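Local coordinates for transcriptional regulator, MarR family (Bacillus cereus, PDB 4XRF), which probably binds DNA through a winged helix-turn-helix and regulates transcription, at the interface of chains A and B. Numbering follows the deposited sequence. Chains: chain A/B, Transcriptional regulator, MarR family.

Contact 1: the interface of chains A and B. Residues chain A 121, 124-125, 128; chain B 1-3.
In the dimerisation region typical of MarR-family winged-helix proteins, the first turns of helix 121-139 of chain A receive the N-terminal segment of chain B, B:Met1 to B:His3, which leads into helix 4-29. The imidazole of B:His3 lies among A:Leu121, A:Glu125 and A:Leu128. Both leucines have CG anti to the backbone N (chi1 176° in A:Leu121), and each sends one methyl to the ring at about a right angle: CD1 of A:Leu121 comes to CD2 of B:His3 at 3.8 Å, and CD2 of A:Leu128 to ND1 of B:His3 at 3.6 Å. A:Glu125 passes the far end of the ring, its CG 3.3 Å from NE2 of B:His3 and its carboxylate plane turned 42° from the imidazole. Within chain B, CG2 of B:Thr2 sits 3.5 Å above the centre of one ring face, which should limit rotation of the imidazole. The bend of A:Arg124 at chi3 (-89°) brings NH1 to the B:Met1–B:Thr2 backbone. NH1 donates to O of B:Thr2 at 3.2 Å, on a carbonyl lone pair but with the oxygen tilted out of the guanidinium plane. N of B:Met1 is 3.1 Å from NH1 of A:Arg124 without a hydrogen bond, so two possibly positive groups sit close together.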
loop_
_atom_site.group_PDB
_atom_site.type_symbol
_atom_site.label_atom_id
_atom_site.label_comp_id
_atom_site.label_asym_id
_atom_site.label_seq_id
_atom_site.Cartn_x
_atom_site.Cartn_y
_atom_site.Cartn_z
ATOM N N LEU A 121 2.525 25.831 15.059
ATOM C CA LEU A 121 2.596 24.956 16.228
ATOM C C LEU A 121 1.199 24.618 16.754
ATOM O O LEU A 121 0.897 23.449 17.000
ATOM C CB LEU A 121 3.469 25.572 17.327
ATOM C CG LEU A 121 3.578 24.842 18.674
ATOM C CD1 LEU A 121 4.242 23.483 18.555
ATOM C CD2 LEU A 121 4.338 25.702 19.668
ATOM N N ARG A 124 -0.524 22.120 14.438
ATOM C CA ARG A 124 0.019 20.790 14.701
ATOM C C ARG A 124 -0.593 20.165 15.948
ATOM O O ARG A 124 -0.917 18.973 15.939
ATOM C CB ARG A 124 1.537 20.824 14.813
ATOM C CG ARG A 124 2.233 20.778 13.462
ATOM C CD ARG A 124 3.716 21.015 13.615
ATOM N NE ARG A 124 4.043 22.431 13.544
ATOM C CZ ARG A 124 5.119 22.977 14.097
ATOM N NH1 ARG A 124 5.978 22.238 14.782
ATOM N NH2 ARG A 124 5.324 24.271 13.978
ATOM N N GLU A 125 -0.770 20.976 16.996
ATOM C CA GLU A 125 -1.435 20.532 18.229
ATOM C C GLU A 125 -2.882 20.091 17.950
ATOM O O GLU A 125 -3.299 19.037 18.430
ATOM C CB GLU A 125 -1.376 21.610 19.333
ATOM C CG GLU A 125 0.041 21.900 19.826
ATOM C CD GLU A 125 0.168 23.065 20.814
ATOM O OE1 GLU A 125 -0.500 24.121 20.646
ATOM O OE2 GLU A 125 0.978 22.928 21.764
ATOM N N LEU A 128 -2.837 16.790 15.987
ATOM C CA LEU A 128 -2.425 15.734 16.897
ATOM C C LEU A 128 -3.583 15.304 17.801
ATOM O O LEU A 128 -3.806 14.106 17.974
ATOM C CB LEU A 128 -1.208 16.165 17.720
ATOM C CG LEU A 128 -0.815 15.233 18.870
ATOM C CD1 LEU A 128 -0.280 13.921 18.310
ATOM C CD2 LEU A 128 0.190 15.892 19.801
ATOM N N MET B 1 8.858 21.498 14.022
ATOM C CA MET B 1 9.287 20.114 14.421
ATOM C C MET B 1 8.458 19.461 15.536
ATOM O O MET B 1 8.231 18.252 15.496
ATOM C CB MET B 1 10.774 20.090 14.804
ATOM C CG MET B 1 11.518 18.845 14.329
ATOM S SD MET B 1 11.828 18.831 12.539
ATOM C CE MET B 1 13.336 19.800 12.406
ATOM N N THR B 2 8.023 20.242 16.528
ATOM C CA THR B 2 7.277 19.695 17.677
ATOM C C THR B 2 5.962 19.040 17.250
ATOM O O THR B 2 5.212 19.615 16.475
ATOM C CB THR B 2 6.984 20.773 18.751
ATOM O OG1 THR B 2 8.208 21.357 19.194
ATOM C CG2 THR B 2 6.289 20.173 19.962
ATOM N N HIS B 3 5.705 17.839 17.772
ATOM C CA HIS B 3 4.477 17.056 17.518
ATOM C C HIS B 3 4.518 16.234 16.227
ATOM O O HIS B 3 3.643 15.387 16.008
ATOM C CB HIS B 3 3.201 17.924 17.569
ATOM C CG HIS B 3 3.033 18.687 18.851
ATOM N ND1 HIS B 3 3.028 18.081 20.091
ATOM C CD2 HIS B 3 2.858 20.012 19.082
ATOM C CE1 HIS B 3 2.863 18.997 21.030
ATOM N NE2 HIS B 3 2.759 20.177 20.445
#

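Contact 2: the interface of chains A and B. Residues chain A 1-4, 7-8, 134; chain B 112, 116, 119, 124.
The phenyl ring of B:Phe116 and A:Gln8 reach toward each other tip to tip, the amide turned 67° from the ring. NE2 of A:Gln8 stands above one ring face just outside the CZ–CE1 rim, 3.2 Å from CZ of B:Phe116; CD1 of A:Ile4 lies on the same side, near the CG–CD2 rim. At the ring edge, in plane, is O of B:Ile112. The guanidinium of B:Arg124 has N of A:Thr2 at its edge, in plane, and NH1 donates to O of A:Thr2 as in the symmetry twin. It also grips O of B:Leu119 side-on, NE at 3.1 Å and NH2 at 3.2 Å; NE stands above the carbonyl plane, whereas NH2 lies in it. This paired bond should restrain the rotation of the guanidinium.

A:Ile4 sets its CD1 in the notch between the stem of B:Arg124 and the base of B:Phe116, 3.4 Å from CD of B:Arg124 and 3.3 Å from CB of B:Phe116. Its chi2 of -29° is midway between staggered and eclipsed, which may reflect some strain. The patch joins the start of helix 4-29 of chain A to helix 110-116, the following loop and the start of helix 121-139 of chain B; helix 121-139 of chain A approaches the loop through A:Leu134.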
loop_
_atom_site.group_PDB
_atom_site.type_symbol
_atom_site.label_atom_id
_atom_site.label_comp_id
_atom_site.label_asym_id
_atom_site.label_seq_id
_atom_site.Cartn_x
_atom_site.Cartn_y
_atom_site.Cartn_z
ATOM N N MET A 1 -22.111 12.693 9.341
ATOM C CA MET A 1 -21.928 12.496 7.863
ATOM C C MET A 1 -21.305 13.681 7.111
ATOM O O MET A 1 -20.527 13.470 6.181
ATOM C CB MET A 1 -23.252 12.102 7.194
ATOM C CG MET A 1 -23.105 11.049 6.099
ATOM S SD MET A 1 -22.764 9.384 6.741
ATOM C CE MET A 1 -24.413 8.778 7.122
ATOM N N THR A 2 -21.650 14.913 7.494
ATOM C CA THR A 2 -21.156 16.113 6.791
ATOM C C THR A 2 -19.632 16.226 6.849
ATOM O O THR A 2 -19.043 16.067 7.908
ATOM C CB THR A 2 -21.786 17.416 7.344
ATOM O OG1 THR A 2 -23.208 17.341 7.250
ATOM C CG2 THR A 2 -21.330 18.630 6.554
ATOM N N HIS A 3 -19.018 16.507 5.698
ATOM C CA HIS A 3 -17.560 16.696 5.546
ATOM C C HIS A 3 -16.776 15.390 5.383
ATOM O O HIS A 3 -15.586 15.424 5.047
ATOM C CB HIS A 3 -16.954 17.556 6.676
ATOM C CG HIS A 3 -17.603 18.900 6.834
ATOM N ND1 HIS A 3 -17.714 19.807 5.800
ATOM C CD2 HIS A 3 -18.171 19.493 7.914
ATOM C CE1 HIS A 3 -18.326 20.897 6.231
ATOM N NE2 HIS A 3 -18.616 20.731 7.509
ATOM N N ILE A 4 -17.448 14.257 5.580
ATOM C CA ILE A 4 -16.790 12.941 5.557
ATOM C C ILE A 4 -16.178 12.591 4.193
ATOM O O ILE A 4 -15.025 12.168 4.121
ATOM C CB ILE A 4 -17.720 11.805 6.057
ATOM C CG1 ILE A 4 -17.964 11.933 7.563
ATOM C CG2 ILE A 4 -17.111 10.428 5.824
ATOM C CD1 ILE A 4 -16.806 12.583 8.294
ATOM N N ILE A 7 -13.228 15.034 3.477
ATOM C CA ILE A 7 -12.095 14.585 4.293
ATOM C C ILE A 7 -11.417 13.324 3.714
ATOM O O ILE A 7 -10.185 13.274 3.617
ATOM C CB ILE A 7 -12.499 14.314 5.759
ATOM C CG1 ILE A 7 -12.869 15.626 6.472
ATOM C CG2 ILE A 7 -11.363 13.594 6.479
ATOM C CD1 ILE A 7 -13.541 15.417 7.826
ATOM N N GLN A 8 -12.210 12.318 3.330
ATOM C CA GLN A 8 -11.638 11.093 2.768
ATOM C C GLN A 8 -10.945 11.361 1.435
ATOM O O GLN A 8 -9.929 10.749 1.154
ATOM C CB GLN A 8 -12.686 9.985 2.603
ATOM C CG GLN A 8 -13.245 9.439 3.902
ATOM C CD GLN A 8 -12.193 9.283 4.983
ATOM O OE1 GLN A 8 -11.289 8.447 4.886
ATOM N NE2 GLN A 8 -12.320 10.080 6.036
ATOM N N LEU A 134 -9.261 10.172 17.000
ATOM C CA LEU A 134 -9.558 9.151 15.989
ATOM C C LEU A 134 -8.971 7.784 16.350
ATOM O O LEU A 134 -9.648 6.768 16.225
ATOM C CB LEU A 134 -9.071 9.558 14.601
ATOM C CG LEU A 134 -10.067 10.252 13.667
ATOM C CD1 LEU A 134 -9.351 10.577 12.368
ATOM C CD2 LEU A 134 -11.293 9.377 13.414
ATOM N N ILE B 112 -15.932 3.459 8.445
ATOM C CA ILE B 112 -15.482 4.856 8.337
ATOM C C ILE B 112 -16.555 5.814 8.848
ATOM O O ILE B 112 -16.241 6.765 9.568
ATOM C CB ILE B 112 -15.028 5.237 6.911
ATOM C CG1 ILE B 112 -13.753 4.479 6.545
ATOM C CG2 ILE B 112 -14.738 6.741 6.810
ATOM C CD1 ILE B 112 -13.421 4.504 5.068
ATOM N N PHE B 116 -16.201 8.450 12.200
ATOM C CA PHE B 116 -16.412 9.888 12.086
ATOM C C PHE B 116 -17.670 10.414 12.767
ATOM O O PHE B 116 -17.740 11.594 13.066
ATOM C CB PHE B 116 -16.316 10.324 10.642
ATOM C CG PHE B 116 -14.911 10.342 10.128
ATOM C CD1 PHE B 116 -14.330 9.190 9.606
ATOM C CD2 PHE B 116 -14.148 11.507 10.184
ATOM C CE1 PHE B 116 -13.024 9.203 9.129
ATOM C CE2 PHE B 116 -12.837 11.523 9.708
ATOM C CZ PHE B 116 -12.277 10.372 9.185
ATOM N N LEU B 119 -16.831 11.969 15.991
ATOM C CA LEU B 119 -16.310 13.336 15.990
ATOM C C LEU B 119 -17.469 14.301 15.842
ATOM O O LEU B 119 -18.318 14.122 14.960
ATOM C CB LEU B 119 -15.308 13.570 14.849
ATOM C CG LEU B 119 -14.034 12.729 14.704
ATOM C CD1 LEU B 119 -13.277 13.172 13.465
ATOM C CD2 LEU B 119 -13.137 12.806 15.931
ATOM N N ARG B 124 -14.907 17.688 12.765
ATOM C CA ARG B 124 -14.797 17.335 11.352
ATOM C C ARG B 124 -14.408 18.535 10.497
ATOM O O ARG B 124 -13.569 18.400 9.601
ATOM C CB ARG B 124 -16.086 16.711 10.835
ATOM C CG ARG B 124 -16.188 15.225 11.139
ATOM C CD ARG B 124 -17.560 14.698 10.789
ATOM N NE ARG B 124 -18.481 14.817 11.909
ATOM C CZ ARG B 124 -19.800 14.899 11.785
ATOM N NH1 ARG B 124 -20.370 14.890 10.589
ATOM N NH2 ARG B 124 -20.548 15.005 12.862
#

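Contact 3: the interface of chains A and B. Residues chain A 57, 128, 131-132, 134-135; chain B 6-7, 10-11, 14.
Apolar packing dominates where B:Leu10 and B:Ile14 of one subunit meet A:Leu128 and A:Phe131 of the other. B:Leu10 splits its two methyls over helix 121-139: CD1 reaches CD1 of A:Leu128 at 3.5 Å and, also at 3.5 Å, the aliphatic CG of A:Glu132, while CD2 turns to CB of A:Glu135 at 3.8 Å. A:Leu128 and B:Leu10 meet at about a right angle. B:Ile14, extended beyond CB (chi2 160°), pushes CD1 against the backbone of A:Phe131, 3.4 Å from its O.

At the phenyl ring of A:Phe131, CB of B:Ala11 and CG2 of B:Ile7 straddle the CD2–CE2 edge from opposite faces, 3.7 Å and 3.8 Å from CE2 of A:Phe131, with O of B:Ile7 in the plane between them. The other branch of B:Ile7, CG1, packs on CB of A:Leu128.

The charged pair is B:Lys6 and A:Glu132. B:Lys6, CG anti to the backbone N (chi1 -165°) and extended throughout, lays its aliphatic stem across A:Leu128 and carries NZ to OE2 of A:Glu132 at 3.8 Å, a long salt bridge that probably contributes mainly by electrostatics. No hydrogen bond spans the patch. It brings the N-terminal half of helix 4-29 of chain B against the middle and later part of helix 121-139 of chain A, with the backbone O of A:Met57, at the end of helix 50-57, near CD2 of B:Leu10.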
loop_
_atom_site.group_PDB
_atom_site.type_symbol
_atom_site.label_atom_id
_atom_site.label_comp_id
_atom_site.label_asym_id
_atom_site.label_seq_id
_atom_site.Cartn_x
_atom_site.Cartn_y
_atom_site.Cartn_z
ATOM N N MET A 57 0.379 5.950 23.171
ATOM C CA MET A 57 0.124 5.695 21.718
ATOM C C MET A 57 -1.378 5.615 21.398
ATOM O O MET A 57 -1.771 5.478 20.230
ATOM C CB MET A 57 0.773 4.378 21.250
ATOM C CG MET A 57 2.264 4.200 21.508
ATOM S SD MET A 57 3.321 5.300 20.556
ATOM C CE MET A 57 3.064 4.759 18.867
ATOM N N LEU A 128 -2.837 16.790 15.987
ATOM C CA LEU A 128 -2.425 15.734 16.897
ATOM C C LEU A 128 -3.583 15.304 17.801
ATOM O O LEU A 128 -3.806 14.106 17.974
ATOM C CB LEU A 128 -1.208 16.165 17.720
ATOM C CG LEU A 128 -0.815 15.233 18.870
ATOM C CD1 LEU A 128 -0.280 13.921 18.310
ATOM C CD2 LEU A 128 0.190 15.892 19.801
ATOM N N PHE A 131 -6.136 13.366 15.760
ATOM C CA PHE A 131 -5.610 12.033 15.472
ATOM C C PHE A 131 -5.662 11.126 16.706
ATOM O O PHE A 131 -5.953 9.938 16.596
ATOM C CB PHE A 131 -4.172 12.113 14.941
ATOM C CG PHE A 131 -4.073 12.439 13.480
ATOM C CD1 PHE A 131 -5.183 12.844 12.752
ATOM C CD2 PHE A 131 -2.844 12.375 12.835
ATOM C CE1 PHE A 131 -5.077 13.168 11.409
ATOM C CE2 PHE A 131 -2.728 12.692 11.497
ATOM C CZ PHE A 131 -3.846 13.086 10.775
ATOM N N GLU A 132 -5.358 11.686 17.871
ATOM C CA GLU A 132 -5.429 10.928 19.118
ATOM C C GLU A 132 -6.886 10.524 19.381
ATOM O O GLU A 132 -7.168 9.393 19.786
ATOM C CB GLU A 132 -4.857 11.742 20.287
ATOM C CG GLU A 132 -3.336 11.865 20.263
ATOM C CD GLU A 132 -2.784 12.848 21.291
ATOM O OE1 GLU A 132 -3.564 13.603 21.903
ATOM O OE2 GLU A 132 -1.548 12.866 21.488
ATOM N N LEU A 134 -9.261 10.172 17.000
ATOM C CA LEU A 134 -9.558 9.151 15.989
ATOM C C LEU A 134 -8.971 7.784 16.350
ATOM O O LEU A 134 -9.648 6.768 16.225
ATOM C CB LEU A 134 -9.071 9.558 14.601
ATOM C CG LEU A 134 -10.067 10.252 13.667
ATOM C CD1 LEU A 134 -9.351 10.577 12.368
ATOM C CD2 LEU A 134 -11.293 9.377 13.414
ATOM N N GLU A 135 -7.718 7.769 16.793
ATOM C CA GLU A 135 -7.106 6.525 17.262
ATOM C C GLU A 135 -7.888 5.878 18.404
ATOM O O GLU A 135 -8.087 4.655 18.413
ATOM C CB GLU A 135 -5.642 6.722 17.667
ATOM C CG GLU A 135 -4.932 5.410 17.981
ATOM C CD GLU A 135 -4.700 4.545 16.747
ATOM O OE1 GLU A 135 -5.684 4.073 16.128
ATOM O OE2 GLU A 135 -3.525 4.326 16.395
ATOM N N LYS B 6 4.999 12.299 16.721
ATOM C CA LYS B 6 3.780 11.736 17.277
ATOM C C LYS B 6 2.645 11.719 16.252
ATOM O O LYS B 6 2.005 10.694 16.062
ATOM C CB LYS B 6 3.345 12.436 18.571
ATOM C CG LYS B 6 2.304 11.617 19.329
ATOM C CD LYS B 6 2.142 12.056 20.781
ATOM C CE LYS B 6 1.291 11.029 21.518
ATOM N NZ LYS B 6 1.420 11.051 23.012
ATOM N N ILE B 7 2.424 12.839 15.569
ATOM C CA ILE B 7 1.449 12.879 14.474
ATOM C C ILE B 7 1.692 11.765 13.431
ATOM O O ILE B 7 0.745 11.081 13.026
ATOM C CB ILE B 7 1.428 14.246 13.758
ATOM C CG1 ILE B 7 0.867 15.337 14.686
ATOM C CG2 ILE B 7 0.613 14.140 12.474
ATOM C CD1 ILE B 7 1.071 16.754 14.158
ATOM N N LEU B 10 0.711 8.271 14.804
ATOM C CA LEU B 10 -0.752 8.114 14.804
ATOM C C LEU B 10 -1.326 7.985 13.388
ATOM O O LEU B 10 -2.196 7.131 13.154
ATOM C CB LEU B 10 -1.395 9.296 15.524
ATOM C CG LEU B 10 -1.248 9.298 17.045
ATOM C CD1 LEU B 10 -1.460 10.698 17.571
ATOM C CD2 LEU B 10 -2.254 8.357 17.666
ATOM N N ALA B 11 -0.840 8.827 12.470
ATOM C CA ALA B 11 -1.240 8.801 11.046
ATOM C C ALA B 11 -0.940 7.442 10.413
ATOM O O ALA B 11 -1.779 6.891 9.686
ATOM C CB ALA B 11 -0.550 9.914 10.261
ATOM N N ILE B 14 -3.544 4.874 12.144
ATOM C CA ILE B 14 -4.873 5.188 11.624
ATOM C C ILE B 14 -4.941 4.835 10.136
ATOM O O ILE B 14 -5.904 4.212 9.683
ATOM C CB ILE B 14 -5.226 6.682 11.830
ATOM C CG1 ILE B 14 -5.427 6.980 13.319
ATOM C CG2 ILE B 14 -6.469 7.085 11.049
ATOM C CD1 ILE B 14 -5.304 8.455 13.656
#

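Contacts 1 and 3 lie about 12 Å apart between the centres of their C-alpha atoms and share A:Leu128. Contact 2, by the same measure between C-alpha centres, is about 21 Å from contact 1 and 15 Å from contact 3; it holds the exchanged counterpart of the arginine contact, adds helix 110-116 and shares A:Leu134 with contact 3. By two-fold symmetry each subunit lays helix 4-29 on helix 121-139 of the other, an intertwining characteristic of MarR-family dimers that could couple helix movements to the spacing of the DNA-binding domains. Gln8, Ala11, Phe131 and Leu134 of these contacts also line the pocket of isoquinoline, a pseudoligand.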